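Local atomic coordinates of ribosomal-protein-alanine acetyltransferase (Clostridium acetobutylicum, PDB entry 3DNS), a protein that probably acetylates the N-terminal alanine of ribosomal proteins, as a RimJ-type acetyltransferase, through this N-terminal, GNAT-type domain of a longer protein. Residues A[70-78]-A[125-133]; A[17-25]-A[33-41]. All coordinates share one frame; numbering follows the deposited sequence.

Contact 1: residues A[70-78]-A[125-133]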
loop_
_atom_site.group_PDB
_atom_site.type_symbol
_atom_site.label_atom_id
_atom_site.label_comp_id
_atom_site.label_asym_id
_atom_site.label_seq_id
_atom_site.Cartn_x
_atom_site.Cartn_y
_atom_site.Cartn_z
ATOM N N VAL A 70 2.861 16.976 8.943
ATOM C CA VAL A 70 2.824 17.703 7.675
ATOM C C VAL A 70 1.449 18.245 7.362
ATOM O O VAL A 70 1.314 19.437 7.025
ATOM C CB VAL A 70 3.305 16.812 6.456
ATOM C CG1 VAL A 70 3.080 17.529 5.151
ATOM C CG2 VAL A 70 4.855 16.419 6.585
ATOM N N PHE A 71 0.434 17.382 7.470
ATOM C CA PHE A 71 -0.939 17.754 7.107
ATOM C C PHE A 71 -1.557 18.716 8.126
ATOM O O PHE A 71 -2.286 19.642 7.774
ATOM C CB PHE A 71 -1.783 16.495 6.853
ATOM C CG PHE A 71 -2.944 16.712 5.904
ATOM C CD1 PHE A 71 -2.731 17.143 4.595
ATOM C CD2 PHE A 71 -4.253 16.506 6.319
ATOM C CE1 PHE A 71 -3.802 17.325 3.718
ATOM C CE2 PHE A 71 -5.320 16.738 5.458
ATOM C CZ PHE A 71 -5.103 17.141 4.171
HETATM N N MSE A 72 -1.249 18.540 9.407
HETATM C CA MSE A 72 -1.765 19.469 10.429
HETATM C C MSE A 72 -1.205 20.878 10.235
HETATM O O MSE A 72 -1.909 21.851 10.335
HETATM C CB MSE A 72 -1.401 19.006 11.874
HETATM C CG MSE A 72 -2.125 17.786 12.465
HETATM SE SE MSE A 72 -4.009 17.692 12.091
HETATM C CE MSE A 72 -3.812 16.764 10.366
ATOM N N GLU A 73 0.086 20.970 9.982
ATOM C CA GLU A 73 0.708 22.256 9.703
ATOM C C GLU A 73 -0.008 22.962 8.547
ATOM O O GLU A 73 -0.313 24.173 8.636
ATOM C CB GLU A 73 2.216 22.119 9.407
ATOM C CG GLU A 73 2.952 23.474 9.002
ATOM C CD GLU A 73 3.198 24.405 10.163
ATOM O OE1 GLU A 73 3.005 23.974 11.328
ATOM O OE2 GLU A 73 3.597 25.583 9.930
ATOM N N PHE A 74 -0.267 22.204 7.493
ATOM C CA PHE A 74 -1.074 22.670 6.349
ATOM C C PHE A 74 -2.477 23.178 6.718
ATOM O O PHE A 74 -2.883 24.242 6.298
ATOM C CB PHE A 74 -1.241 21.526 5.341
ATOM C CG PHE A 74 -2.073 21.893 4.085
ATOM C CD1 PHE A 74 -1.658 22.887 3.211
ATOM C CD2 PHE A 74 -3.262 21.227 3.805
ATOM C CE1 PHE A 74 -2.417 23.190 2.093
ATOM C CE2 PHE A 74 -4.026 21.531 2.722
ATOM C CZ PHE A 74 -3.617 22.502 1.864
ATOM N N LEU A 75 -3.229 22.368 7.444
ATOM C CA LEU A 75 -4.602 22.726 7.845
ATOM C C LEU A 75 -4.683 23.893 8.824
ATOM O O LEU A 75 -5.480 24.854 8.616
ATOM C CB LEU A 75 -5.316 21.477 8.422
ATOM C CG LEU A 75 -5.662 20.300 7.439
ATOM C CD1 LEU A 75 -6.392 19.182 8.150
ATOM C CD2 LEU A 75 -6.491 20.701 6.259
ATOM N N PHE A 76 -3.881 23.817 9.887
ATOM C CA PHE A 76 -3.844 24.850 10.926
ATOM C C PHE A 76 -3.177 26.153 10.515
ATOM O O PHE A 76 -3.658 27.199 10.904
ATOM C CB PHE A 76 -3.171 24.354 12.215
ATOM C CG PHE A 76 -3.926 23.272 12.894
ATOM C CD1 PHE A 76 -5.239 23.482 13.320
ATOM C CD2 PHE A 76 -3.349 22.019 13.104
ATOM C CE1 PHE A 76 -5.946 22.487 13.960
ATOM C CE2 PHE A 76 -4.072 21.003 13.773
ATOM C CZ PHE A 76 -5.357 21.223 14.177
ATOM N N LYS A 77 -2.085 26.100 9.771
ATOM C CA LYS A 77 -1.280 27.283 9.565
ATOM C C LYS A 77 -1.361 27.868 8.190
ATOM O O LYS A 77 -1.061 29.029 8.025
ATOM C CB LYS A 77 0.188 27.001 9.882
ATOM C CG LYS A 77 0.350 26.226 11.168
ATOM C CD LYS A 77 0.210 27.150 12.342
ATOM C CE LYS A 77 1.497 27.802 12.681
ATOM N NZ LYS A 77 1.293 28.402 14.024
ATOM N N SER A 78 -1.760 27.057 7.200
ATOM C CA SER A 78 -1.957 27.528 5.815
ATOM C C SER A 78 -3.410 27.506 5.371
ATOM O O SER A 78 -3.683 27.936 4.269
ATOM C CB SER A 78 -1.143 26.672 4.860
ATOM O OG SER A 78 0.213 26.792 5.183
ATOM N N GLY A 125 -9.121 13.906 17.645
ATOM C CA GLY A 125 -9.306 15.329 17.396
ATOM C C GLY A 125 -8.148 16.162 17.904
ATOM O O GLY A 125 -7.439 15.750 18.834
HETATM N N MSE A 126 -7.936 17.314 17.251
HETATM C CA MSE A 126 -6.950 18.292 17.683
HETATM C C MSE A 126 -7.411 19.674 17.270
HETATM O O MSE A 126 -7.839 19.886 16.148
HETATM C CB MSE A 126 -5.572 17.993 17.062
HETATM C CG MSE A 126 -4.541 19.034 17.351
HETATM SE SE MSE A 126 -2.733 18.561 16.751
HETATM C CE MSE A 126 -2.350 17.040 17.914
ATOM N N ASP A 127 -7.312 20.612 18.186
ATOM C CA ASP A 127 -7.567 22.022 17.853
ATOM C C ASP A 127 -6.281 22.853 17.731
ATOM O O ASP A 127 -5.191 22.377 18.097
ATOM C CB ASP A 127 -8.643 22.642 18.757
ATOM C CG ASP A 127 -8.215 22.820 20.152
ATOM O OD1 ASP A 127 -7.011 22.787 20.475
ATOM O OD2 ASP A 127 -9.119 23.000 20.969
ATOM N N TYR A 128 -6.406 24.063 17.171
ATOM C CA TYR A 128 -5.257 24.957 16.963
ATOM C C TYR A 128 -4.511 25.228 18.281
ATOM O O TYR A 128 -3.276 25.145 18.336
ATOM C CB TYR A 128 -5.709 26.287 16.316
ATOM C CG TYR A 128 -4.609 27.222 15.867
ATOM C CD1 TYR A 128 -4.204 27.261 14.529
ATOM C CD2 TYR A 128 -3.996 28.097 16.771
ATOM C CE1 TYR A 128 -3.217 28.118 14.103
ATOM C CE2 TYR A 128 -2.986 28.984 16.366
ATOM C CZ TYR A 128 -2.596 28.993 15.024
ATOM O OH TYR A 128 -1.600 29.857 14.609
ATOM N N LYS A 129 -5.246 25.555 19.330
ATOM C CA LYS A 129 -4.641 25.796 20.641
ATOM C C LYS A 129 -3.702 24.645 21.016
ATOM O O LYS A 129 -2.554 24.853 21.439
ATOM C CB LYS A 129 -5.725 25.843 21.677
ATOM C CG LYS A 129 -6.512 27.105 21.685
ATOM C CD LYS A 129 -7.217 27.327 23.035
ATOM C CE LYS A 129 -8.676 26.838 23.054
ATOM N NZ LYS A 129 -9.489 27.659 24.029
ATOM N N ASN A 130 -4.240 23.429 20.896
ATOM C CA ASN A 130 -3.497 22.171 21.132
ATOM C C ASN A 130 -2.243 22.098 20.242
ATOM O O ASN A 130 -1.125 21.992 20.741
ATOM C CB ASN A 130 -4.420 20.953 20.876
ATOM C CG ASN A 130 -3.768 19.613 21.209
ATOM O OD1 ASN A 130 -2.523 19.468 21.196
ATOM N ND2 ASN A 130 -4.609 18.607 21.468
ATOM N N TYR A 131 -2.451 22.218 18.939
ATOM C CA TYR A 131 -1.377 22.202 17.969
ATOM C C TYR A 131 -0.279 23.221 18.229
ATOM O O TYR A 131 0.896 22.890 18.127
ATOM C CB TYR A 131 -1.925 22.440 16.566
ATOM C CG TYR A 131 -0.872 22.326 15.506
ATOM C CD1 TYR A 131 -0.414 23.445 14.826
ATOM C CD2 TYR A 131 -0.324 21.078 15.160
ATOM C CE1 TYR A 131 0.582 23.319 13.821
ATOM C CE2 TYR A 131 0.644 20.947 14.165
ATOM C CZ TYR A 131 1.110 22.064 13.498
ATOM O OH TYR A 131 2.117 21.945 12.535
ATOM N N ASN A 132 -0.663 24.463 18.482
ATOM C CA ASN A 132 0.279 25.578 18.565
ATOM C C ASN A 132 0.971 25.760 19.925
ATOM O O ASN A 132 1.902 26.576 20.047
ATOM C CB ASN A 132 -0.443 26.884 18.185
ATOM C CG ASN A 132 0.494 27.932 17.579
ATOM O OD1 ASN A 132 0.212 29.131 17.623
ATOM N ND2 ASN A 132 1.583 27.482 16.989
ATOM N N SER A 133 0.541 25.027 20.957
ATOM C CA SER A 133 1.147 25.231 22.291
ATOM C C SER A 133 2.631 24.762 22.360
ATOM O O SER A 133 3.099 23.898 21.560
ATOM C CB SER A 133 0.302 24.548 23.340
ATOM O OG SER A 133 0.451 23.158 23.244
#
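Phe76 and Tyr131 carry the aromatic part of this contact, an offset stack with centroids 4.9 Å apart and planes inclined by 27°. Tyr131 CB adds a CH-pi contact over the same face of the Phe76 ring. With CG anti to the backbone N (chi1 -175°), the Tyr131 ring leaves helix 128-132 as a knob among Met72, Glu73, Phe76 and Lys77. Met126, a selenomethionine like Met72, completes the apolar group: its CG lies 3.9 Å from Phe76 CZ, while its selenium approaches the ring obliquely as a Met-aromatic contact. Met72 CB packs 3.6 Å from Tyr131 CE2. Helix 61-78 thus packs on helix 128-132 and the end of strand 117-127, beside Val84 of strand 83-89 in the mixed sheet.

Two side-chain bonds join the segments on the exposed Glu73 and Lys77 side. Tyr131 OH donates to Glu73 OE1 over 2.5 Å, meeting its anti lone pair; a weak bond runs from Lys77 NZ to Tyr128 OH. Within 125-133, Asp127 OD1 caps the short helix by accepting from Asn130 N.

Tyrosine suits position 131 because its ring can pack on Phe76 while its hydroxyl reaches a carboxylate; stack and bond together would fix the ring's orientation and hold helix 128-132 against helix 61-78.

Contact 2: residues A[17-25]-A[33-41]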
loop_
_atom_site.group_PDB
_atom_site.type_symbol
_atom_site.label_atom_id
_atom_site.label_comp_id
_atom_site.label_asym_id
_atom_site.label_seq_id
_atom_site.Cartn_x
_atom_site.Cartn_y
_atom_site.Cartn_z
ATOM N N GLY A 17 -8.118 13.346 -10.585
ATOM C CA GLY A 17 -9.492 13.370 -11.020
ATOM C C GLY A 17 -10.536 13.759 -9.994
ATOM O O GLY A 17 -11.631 14.163 -10.334
ATOM N N VAL A 18 -10.166 13.632 -8.730
ATOM C CA VAL A 18 -11.075 13.543 -7.620
ATOM C C VAL A 18 -10.969 14.615 -6.554
ATOM O O VAL A 18 -9.963 14.790 -5.921
ATOM C CB VAL A 18 -10.853 12.258 -6.935
ATOM C CG1 VAL A 18 -11.840 12.086 -5.870
ATOM C CG2 VAL A 18 -10.908 11.146 -7.904
ATOM N N GLU A 19 -12.057 15.299 -6.343
ATOM C CA GLU A 19 -12.205 16.248 -5.262
ATOM C C GLU A 19 -12.035 15.604 -3.900
ATOM O O GLU A 19 -12.518 14.505 -3.682
ATOM C CB GLU A 19 -13.632 16.823 -5.312
ATOM C CG GLU A 19 -14.031 17.687 -4.112
ATOM C CD GLU A 19 -13.333 19.052 -4.094
ATOM O OE1 GLU A 19 -12.070 19.101 -4.000
ATOM O OE2 GLU A 19 -14.066 20.067 -4.174
ATOM N N ARG A 20 -11.395 16.335 -2.980
ATOM C CA ARG A 20 -11.298 15.959 -1.562
ATOM C C ARG A 20 -10.545 14.658 -1.318
ATOM O O ARG A 20 -10.714 14.044 -0.281
ATOM C CB ARG A 20 -12.680 15.930 -0.886
ATOM C CG ARG A 20 -13.273 17.285 -0.634
ATOM C CD ARG A 20 -14.576 17.139 0.123
ATOM N NE ARG A 20 -15.241 18.408 0.316
ATOM C CZ ARG A 20 -16.111 18.659 1.294
ATOM N NH1 ARG A 20 -16.648 19.860 1.377
ATOM N NH2 ARG A 20 -16.448 17.722 2.186
ATOM N N GLU A 21 -9.683 14.263 -2.263
ATOM C CA GLU A 21 -8.883 13.054 -2.105
ATOM C C GLU A 21 -7.396 13.374 -2.296
ATOM O O GLU A 21 -6.990 14.103 -3.230
ATOM C CB GLU A 21 -9.337 11.960 -3.056
ATOM C CG GLU A 21 -8.698 10.646 -2.764
ATOM C CD GLU A 21 -9.129 9.550 -3.771
ATOM O OE1 GLU A 21 -10.335 9.383 -4.073
ATOM O OE2 GLU A 21 -8.237 8.843 -4.228
ATOM N N TYR A 22 -6.582 12.828 -1.412
ATOM C CA TYR A 22 -5.142 13.077 -1.468
ATOM C C TYR A 22 -4.412 11.790 -1.340
ATOM O O TYR A 22 -4.796 10.928 -0.541
ATOM C CB TYR A 22 -4.679 14.002 -0.345
ATOM C CG TYR A 22 -5.344 15.322 -0.371
ATOM C CD1 TYR A 22 -4.691 16.433 -0.835
ATOM C CD2 TYR A 22 -6.670 15.455 0.095
ATOM C CE1 TYR A 22 -5.341 17.675 -0.862
ATOM C CE2 TYR A 22 -7.287 16.634 0.079
ATOM C CZ TYR A 22 -6.641 17.756 -0.400
ATOM O OH TYR A 22 -7.358 18.946 -0.414
ATOM N N LEU A 23 -3.328 11.698 -2.079
ATOM C CA LEU A 23 -2.484 10.512 -2.148
ATOM C C LEU A 23 -1.281 10.731 -1.244
ATOM O O LEU A 23 -0.572 11.765 -1.376
ATOM C CB LEU A 23 -2.016 10.342 -3.584
ATOM C CG LEU A 23 -1.158 9.132 -3.909
ATOM C CD1 LEU A 23 -2.025 7.844 -3.814
ATOM C CD2 LEU A 23 -0.562 9.287 -5.335
ATOM N N ILE A 24 -1.020 9.761 -0.361
ATOM C CA ILE A 24 0.243 9.762 0.429
ATOM C C ILE A 24 1.236 8.755 -0.160
ATOM O O ILE A 24 0.918 7.613 -0.327
ATOM C CB ILE A 24 0.014 9.394 1.948
ATOM C CG1 ILE A 24 -1.266 10.051 2.480
ATOM C CG2 ILE A 24 1.302 9.652 2.789
ATOM C CD1 ILE A 24 -1.840 9.474 3.827
ATOM N N THR A 25 2.452 9.203 -0.444
ATOM C CA THR A 25 3.516 8.308 -0.969
ATOM C C THR A 25 4.822 8.522 -0.204
ATOM O O THR A 25 4.961 9.527 0.541
ATOM C CB THR A 25 3.794 8.528 -2.478
ATOM O OG1 THR A 25 4.208 9.855 -2.669
ATOM C CG2 THR A 25 2.537 8.332 -3.289
ATOM N N GLY A 33 -0.880 5.440 1.593
ATOM C CA GLY A 33 -2.305 5.540 1.837
ATOM C C GLY A 33 -2.937 6.752 1.207
ATOM O O GLY A 33 -2.350 7.408 0.291
ATOM N N ARG A 34 -4.137 7.062 1.682
ATOM C CA ARG A 34 -4.890 8.166 1.099
ATOM C C ARG A 34 -5.645 8.927 2.166
ATOM O O ARG A 34 -5.942 8.395 3.210
ATOM C CB ARG A 34 -5.893 7.637 0.083
ATOM C CG ARG A 34 -5.301 7.087 -1.147
ATOM C CD ARG A 34 -6.353 6.439 -2.008
ATOM N NE ARG A 34 -5.734 6.069 -3.281
ATOM C CZ ARG A 34 -4.922 5.034 -3.402
ATOM N NH1 ARG A 34 -4.378 4.745 -4.570
ATOM N NH2 ARG A 34 -4.671 4.270 -2.338
ATOM N N ILE A 35 -5.881 10.196 1.918
ATOM C CA ILE A 35 -6.663 11.028 2.813
ATOM C C ILE A 35 -7.904 11.384 2.044
ATOM O O ILE A 35 -7.812 11.718 0.859
ATOM C CB ILE A 35 -5.864 12.287 3.250
ATOM C CG1 ILE A 35 -4.869 11.928 4.371
ATOM C CG2 ILE A 35 -6.792 13.407 3.735
ATOM C CD1 ILE A 35 -3.754 12.974 4.528
ATOM N N PHE A 36 -9.066 11.292 2.716
ATOM C CA PHE A 36 -10.343 11.644 2.145
ATOM C C PHE A 36 -10.985 12.667 3.019
ATOM O O PHE A 36 -11.280 12.380 4.174
ATOM C CB PHE A 36 -11.277 10.402 2.090
ATOM C CG PHE A 36 -10.745 9.286 1.283
ATOM C CD1 PHE A 36 -10.996 9.202 -0.073
ATOM C CD2 PHE A 36 -9.933 8.342 1.852
ATOM C CE1 PHE A 36 -10.473 8.149 -0.848
ATOM C CE2 PHE A 36 -9.438 7.308 1.100
ATOM C CZ PHE A 36 -9.703 7.212 -0.249
ATOM N N ILE A 37 -11.259 13.848 2.482
ATOM C CA ILE A 37 -11.966 14.879 3.272
ATOM C C ILE A 37 -13.461 14.511 3.335
ATOM O O ILE A 37 -14.091 14.334 2.319
ATOM C CB ILE A 37 -11.775 16.311 2.722
ATOM C CG1 ILE A 37 -10.266 16.653 2.560
ATOM C CG2 ILE A 37 -12.491 17.349 3.622
ATOM C CD1 ILE A 37 -9.523 16.667 3.834
ATOM N N VAL A 38 -13.979 14.406 4.547
ATOM C CA VAL A 38 -15.328 13.916 4.854
ATOM C C VAL A 38 -16.215 15.110 5.178
ATOM O O VAL A 38 -17.327 15.188 4.659
ATOM C CB VAL A 38 -15.288 12.770 5.944
ATOM C CG1 VAL A 38 -16.629 12.402 6.467
ATOM C CG2 VAL A 38 -14.591 11.491 5.343
ATOM N N ASP A 39 -15.683 16.103 5.880
ATOM C CA ASP A 39 -16.453 17.252 6.271
ATOM C C ASP A 39 -15.511 18.452 6.351
ATOM O O ASP A 39 -14.444 18.364 6.933
ATOM C CB ASP A 39 -17.148 16.968 7.629
ATOM C CG ASP A 39 -18.347 17.857 7.909
ATOM O OD1 ASP A 39 -19.117 18.251 6.978
ATOM O OD2 ASP A 39 -18.563 18.096 9.118
ATOM N N LEU A 40 -15.928 19.569 5.761
ATOM C CA LEU A 40 -15.146 20.799 5.749
ATOM C C LEU A 40 -16.141 21.921 5.826
ATOM O O LEU A 40 -17.089 21.980 5.033
ATOM C CB LEU A 40 -14.321 20.892 4.462
ATOM C CG LEU A 40 -13.428 22.104 4.199
ATOM C CD1 LEU A 40 -12.340 22.112 5.257
ATOM C CD2 LEU A 40 -12.829 22.138 2.747
ATOM N N ASN A 41 -15.916 22.824 6.756
ATOM C CA ASN A 41 -16.840 23.941 6.967
ATOM C C ASN A 41 -16.029 25.138 7.382
ATOM O O ASN A 41 -15.452 25.209 8.510
ATOM C CB ASN A 41 -17.845 23.585 8.081
ATOM C CG ASN A 41 -18.990 24.547 8.163
ATOM O OD1 ASN A 41 -18.809 25.750 8.321
ATOM N ND2 ASN A 41 -20.179 24.021 8.075
HETATM O O HOH W 1 -18.246 19.286 3.776
HETATM O O HOH W 2 -16.652 14.899 1.152
HETATM O O HOH W 3 -13.678 12.545 0.326
#
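Tyr22 and Ile35 face each other as a hydrogen-bonded antiparallel pair, N to O in both directions at 2.8 Å, in the hairpin of strands 21-26 and 31-41. Ile24 and Gly33 form the next such pair, its return bond from Gly33 N weak. Ile24 CD1 lies 3.9 Å from Gly33 C, on the face where a side chain of residue 33 would point, and also meets Ile35 CG1 at 3.9 Å. Branched isoleucines suit this side, since they spread apolar bulk close to the strands. On the same face, the Tyr22 ring edge at CE2 packs against Ile37 CG1, while Ile12 and Lys14 of the adjoining strand also touch the ring.

On the other side, Glu21 and Phe36 run alongside, the Glu21 carboxylate reaching Phe36 CE1 through OE1 at 3.5 Å. Leu23 CD1 sits over one face of the Arg34 guanidinium. The chief polar partner of Arg34 is Tyr54 OH, bonded by NH2; the salt bridge from Glu21 OE2 to Arg34 NE is long at 3.9 Å, and NH1 bonds weakly to Lys55 O of the second subunit.

At the end of the pairing, a type II turn from Val18 to Glu21 brings in Arg20, whose O accepts from Ile37 N. Extended from CG to NE (chi2 -176°), its side chain crosses Ile37 and reaches the classic beta bulge that Val38 and Asp39 form against strand 46-53. There Leu40 CB lies over one guanidinium face. One water joins Arg20 NH2 to Leu40 N; another, held weakly by NH2, reaches Ile37 O.

One face is thus largely apolar (Tyr22, Ile24, Ile35, Ile37), whereas the other sets Glu21 and Arg34 beside Phe36 and Leu23; there Arg34 also touches the second subunit.

From the N terminus, the chain first closes contact 2, a local hairpin whose segments are separated by seven residues. Strand 46-53 and the first part of helix 61-78 follow before contact 1 opens. Its loop is longer, 46 residues that hold strand 83-89, helix 95-99, strand 103-114 and most of strand 117-127, and closes where strand 117-127 passes into helix 128-132 at the C-terminal end of the modelled chain. The two loops therefore stand in series and neither nests in the other. Their centres are about 17 Å apart, yet Phe71 CD2 packs 4.0 Å from Ile35 CD1, so helix 61-78 bridges from the early hairpin to the late strands of one mixed sheet.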